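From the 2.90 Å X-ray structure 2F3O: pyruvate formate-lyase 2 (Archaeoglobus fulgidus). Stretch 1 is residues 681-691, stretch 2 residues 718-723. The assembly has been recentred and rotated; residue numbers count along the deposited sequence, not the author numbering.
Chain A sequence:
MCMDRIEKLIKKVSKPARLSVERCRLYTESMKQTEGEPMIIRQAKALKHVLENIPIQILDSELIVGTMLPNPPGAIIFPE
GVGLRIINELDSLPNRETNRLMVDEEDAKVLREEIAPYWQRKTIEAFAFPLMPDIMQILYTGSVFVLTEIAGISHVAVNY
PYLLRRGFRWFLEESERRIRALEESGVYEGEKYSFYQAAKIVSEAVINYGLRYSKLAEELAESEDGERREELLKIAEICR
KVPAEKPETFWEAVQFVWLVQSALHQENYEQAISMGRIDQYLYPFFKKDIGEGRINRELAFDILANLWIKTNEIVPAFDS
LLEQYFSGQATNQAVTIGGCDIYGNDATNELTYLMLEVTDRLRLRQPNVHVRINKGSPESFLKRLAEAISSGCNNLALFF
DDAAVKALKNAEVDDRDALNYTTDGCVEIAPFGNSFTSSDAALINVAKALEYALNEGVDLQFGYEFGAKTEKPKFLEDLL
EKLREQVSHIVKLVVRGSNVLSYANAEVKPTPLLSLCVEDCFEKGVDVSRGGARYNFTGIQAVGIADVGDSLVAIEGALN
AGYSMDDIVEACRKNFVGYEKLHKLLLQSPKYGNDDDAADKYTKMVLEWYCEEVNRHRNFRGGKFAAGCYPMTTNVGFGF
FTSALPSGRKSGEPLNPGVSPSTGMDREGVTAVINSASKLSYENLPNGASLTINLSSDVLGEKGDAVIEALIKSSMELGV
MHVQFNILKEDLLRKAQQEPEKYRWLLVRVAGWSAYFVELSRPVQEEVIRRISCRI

Stretch 1, residues 681-691: SYENLPNGASL
Stretch 2 718-723: LGVMHV

M721 forms the apolar centre of the contact. Its CA-to-CB bond points toward the other stretch, and the chain runs nearly extended (chi1 -176°, t; chi2 170°, t) before chi3 turns to -70° (m). This carries the sulfur and the terminal methyl in among backbone atoms: M721 SD lies 3.8 Å from G688 CA and 4.0 Å from A689 N, while M721 CE sits 3.5 Å from Y682 O and 3.8 Å from L685 O. Both of these carbonyls already accept backbone hydrogen bonds, L685 N to Y682 O at 2.9 Å and G688 N to L685 O at 3.3 Å. The first spans the short 3-10 segment 682-683, as does the bond from N684 N to S681 O at 3.2 Å; the second closes the type I turn from L685 to G688, with P686 at phi/psi -80/5 and N687 at -103/11. G688, at 99/163, leaves the turn with angles that call for glycine, since a CB would jam against the carbonyl O of N687.

At the root of the methionine, Y682 (chi1 -74°, m; chi2 115°) lays one ring face against M721 CB, a CH-pi contact with CB 4.1 Å from the ring centroid and 24° off its normal. The ring reaches on to V720, whose CG2 is 3.7 Å from Y682 CE1 and 3.4 Å from Y682 OH, and Y682 CD1 approaches G719 O at 3.6 Å. G719 ends a helix in a Schellman motif at phi/psi 72/64; V720 then extends at -102/163, with chi1 between wells at 98°.

The same V720 CG2 meets L691 CD2 at 4.1 Å, and L691 CD2 also packs 3.9 Å from V723 CG2. L691 (chi1 174°, t; chi2 63°, p) thus bridges two valines of stretch 2. V723 has chi1 76° (p). The CA atoms of L691 and V723 are 4.9 Å apart, setting the register, and V723 CA makes a CA-H...O contact of 3.5 Å to L691 O.

The polar edge centres on H722, in a strand beginning there at -140/141, with M721 before it at -88/-49. Its CB points toward the extended segment A689 to L691, and chi1 152° (t) with chi2 -84° presents ND1 to the L691 backbone. L691 N donates to H722 ND1 at 3.1 Å and 161°, near the ring plane, so this nitrogen serves as acceptor. A689 O is also 3.0 Å from H722 ND1, but the angle is too poor for a hydrogen bond. S690 CA lies 3.4 Å from H722 ND1.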

# COMPACT_ATOMS: atom_id res chain seq x y z
N SER A 681 -8.24 26.14 25.17
CA SER A 681 -7.80 24.76 25.05
C SER A 681 -6.60 24.61 24.12
O SER A 681 -6.75 24.37 22.93
CB SER A 681 -8.96 23.90 24.55
OG SER A 681 -10.00 23.88 25.51
N TYR A 682 -5.41 24.72 24.71
CA TYR A 682 -4.15 24.73 23.95
C TYR A 682 -3.81 23.37 23.39
O TYR A 682 -3.13 23.26 22.37
CB TYR A 682 -3.00 25.22 24.83
CG TYR A 682 -3.08 26.69 25.03
CD1 TYR A 682 -3.29 27.23 26.29
CD2 TYR A 682 -2.98 27.55 23.95
CE1 TYR A 682 -3.38 28.60 26.48
CE2 TYR A 682 -3.07 28.92 24.12
CZ TYR A 682 -3.27 29.44 25.38
OH TYR A 682 -3.37 30.80 25.53
N GLU A 683 -4.33 22.35 24.06
CA GLU A 683 -4.23 20.95 23.68
C GLU A 683 -4.75 20.69 22.28
O GLU A 683 -4.36 19.72 21.66
CB GLU A 683 -4.96 20.07 24.72
CG GLU A 683 -6.49 20.35 24.90
CD GLU A 683 -6.83 21.40 25.99
OE1 GLU A 683 -8.00 21.41 26.48
OE2 GLU A 683 -5.96 22.23 26.36
N ASN A 684 -5.61 21.58 21.77
CA ASN A 684 -6.08 21.50 20.39
C ASN A 684 -5.49 22.52 19.44
O ASN A 684 -6.02 22.71 18.35
CB ASN A 684 -7.57 21.72 20.35
CG ASN A 684 -8.31 20.66 21.06
OD1 ASN A 684 -9.02 20.92 22.01
ND2 ASN A 684 -8.12 19.43 20.62
N LEU A 685 -4.39 23.16 19.81
CA LEU A 685 -3.84 24.23 18.99
C LEU A 685 -2.40 23.95 18.56
O LEU A 685 -1.50 24.68 18.95
CB LEU A 685 -3.90 25.52 19.79
CG LEU A 685 -3.90 26.89 19.11
CD1 LEU A 685 -5.03 27.03 18.12
CD2 LEU A 685 -4.01 27.94 20.17
N PRO A 686 -2.16 22.92 17.71
CA PRO A 686 -0.77 22.49 17.58
C PRO A 686 0.12 23.32 16.65
O PRO A 686 1.26 22.93 16.44
CB PRO A 686 -0.91 21.08 17.01
CG PRO A 686 -2.13 21.16 16.16
CD PRO A 686 -3.06 22.11 16.85
N ASN A 687 -0.36 24.42 16.10
CA ASN A 687 0.53 25.27 15.31
C ASN A 687 0.96 26.54 16.08
O ASN A 687 1.54 27.44 15.51
CB ASN A 687 -0.13 25.63 13.98
CG ASN A 687 0.87 26.17 12.96
OD1 ASN A 687 1.74 25.45 12.47
ND2 ASN A 687 0.73 27.43 12.63
N GLY A 688 0.68 26.58 17.38
CA GLY A 688 1.13 27.68 18.25
C GLY A 688 0.11 28.76 18.55
O GLY A 688 -0.90 28.89 17.87
N ALA A 689 0.38 29.55 19.59
CA ALA A 689 -0.48 30.68 19.95
C ALA A 689 0.38 31.87 20.30
O ALA A 689 1.47 31.71 20.82
CB ALA A 689 -1.37 30.35 21.11
N SER A 690 -0.11 33.07 20.01
CA SER A 690 0.63 34.27 20.38
C SER A 690 -0.06 35.08 21.47
O SER A 690 -1.13 35.65 21.24
CB SER A 690 0.86 35.15 19.16
OG SER A 690 1.22 36.46 19.55
N LEU A 691 0.56 35.13 22.64
CA LEU A 691 0.14 36.01 23.72
C LEU A 691 1.21 37.08 23.97
O LEU A 691 2.34 36.75 24.36
CB LEU A 691 -0.14 35.22 24.99
CG LEU A 691 -0.44 36.04 26.24
CD1 LEU A 691 -1.71 36.85 26.03
CD2 LEU A 691 -0.54 35.14 27.46
N LEU A 718 -0.49 28.27 35.30
CA LEU A 718 -1.85 28.34 34.75
C LEU A 718 -1.97 27.69 33.38
O LEU A 718 -3.06 27.62 32.82
CB LEU A 718 -2.34 29.79 34.65
CG LEU A 718 -2.59 30.53 35.97
CD1 LEU A 718 -2.59 32.05 35.73
CD2 LEU A 718 -3.87 30.03 36.66
N GLY A 719 -0.84 27.24 32.83
CA GLY A 719 -0.82 26.48 31.59
C GLY A 719 -1.14 27.26 30.33
O GLY A 719 -2.13 27.01 29.65
N VAL A 720 -0.29 28.21 30.01
CA VAL A 720 -0.45 28.91 28.75
C VAL A 720 0.60 28.31 27.79
O VAL A 720 1.50 27.60 28.23
CB VAL A 720 -0.35 30.43 29.00
CG1 VAL A 720 1.04 30.98 28.70
CG2 VAL A 720 -1.41 31.16 28.24
N MET A 721 0.47 28.52 26.48
CA MET A 721 1.44 27.92 25.57
C MET A 721 2.62 28.84 25.37
O MET A 721 3.78 28.44 25.48
CB MET A 721 0.81 27.60 24.21
CG MET A 721 1.76 26.87 23.25
SD MET A 721 0.97 26.21 21.76
CE MET A 721 -0.02 24.89 22.42
N HIS A 722 2.32 30.10 25.09
CA HIS A 722 3.36 31.04 24.75
C HIS A 722 3.07 32.39 25.40
O HIS A 722 1.93 32.79 25.49
CB HIS A 722 3.47 31.11 23.23
CG HIS A 722 3.98 32.41 22.68
ND1 HIS A 722 3.16 33.49 22.47
CD2 HIS A 722 5.21 32.77 22.24
CE1 HIS A 722 3.87 34.49 21.96
NE2 HIS A 722 5.11 34.07 21.81
N VAL A 723 4.11 33.06 25.88
CA VAL A 723 3.98 34.42 26.35
C VAL A 723 5.18 35.21 25.88
O VAL A 723 6.28 34.66 25.76
CB VAL A 723 3.80 34.49 27.90
CG1 VAL A 723 5.11 34.26 28.66
CG2 VAL A 723 3.17 35.81 28.31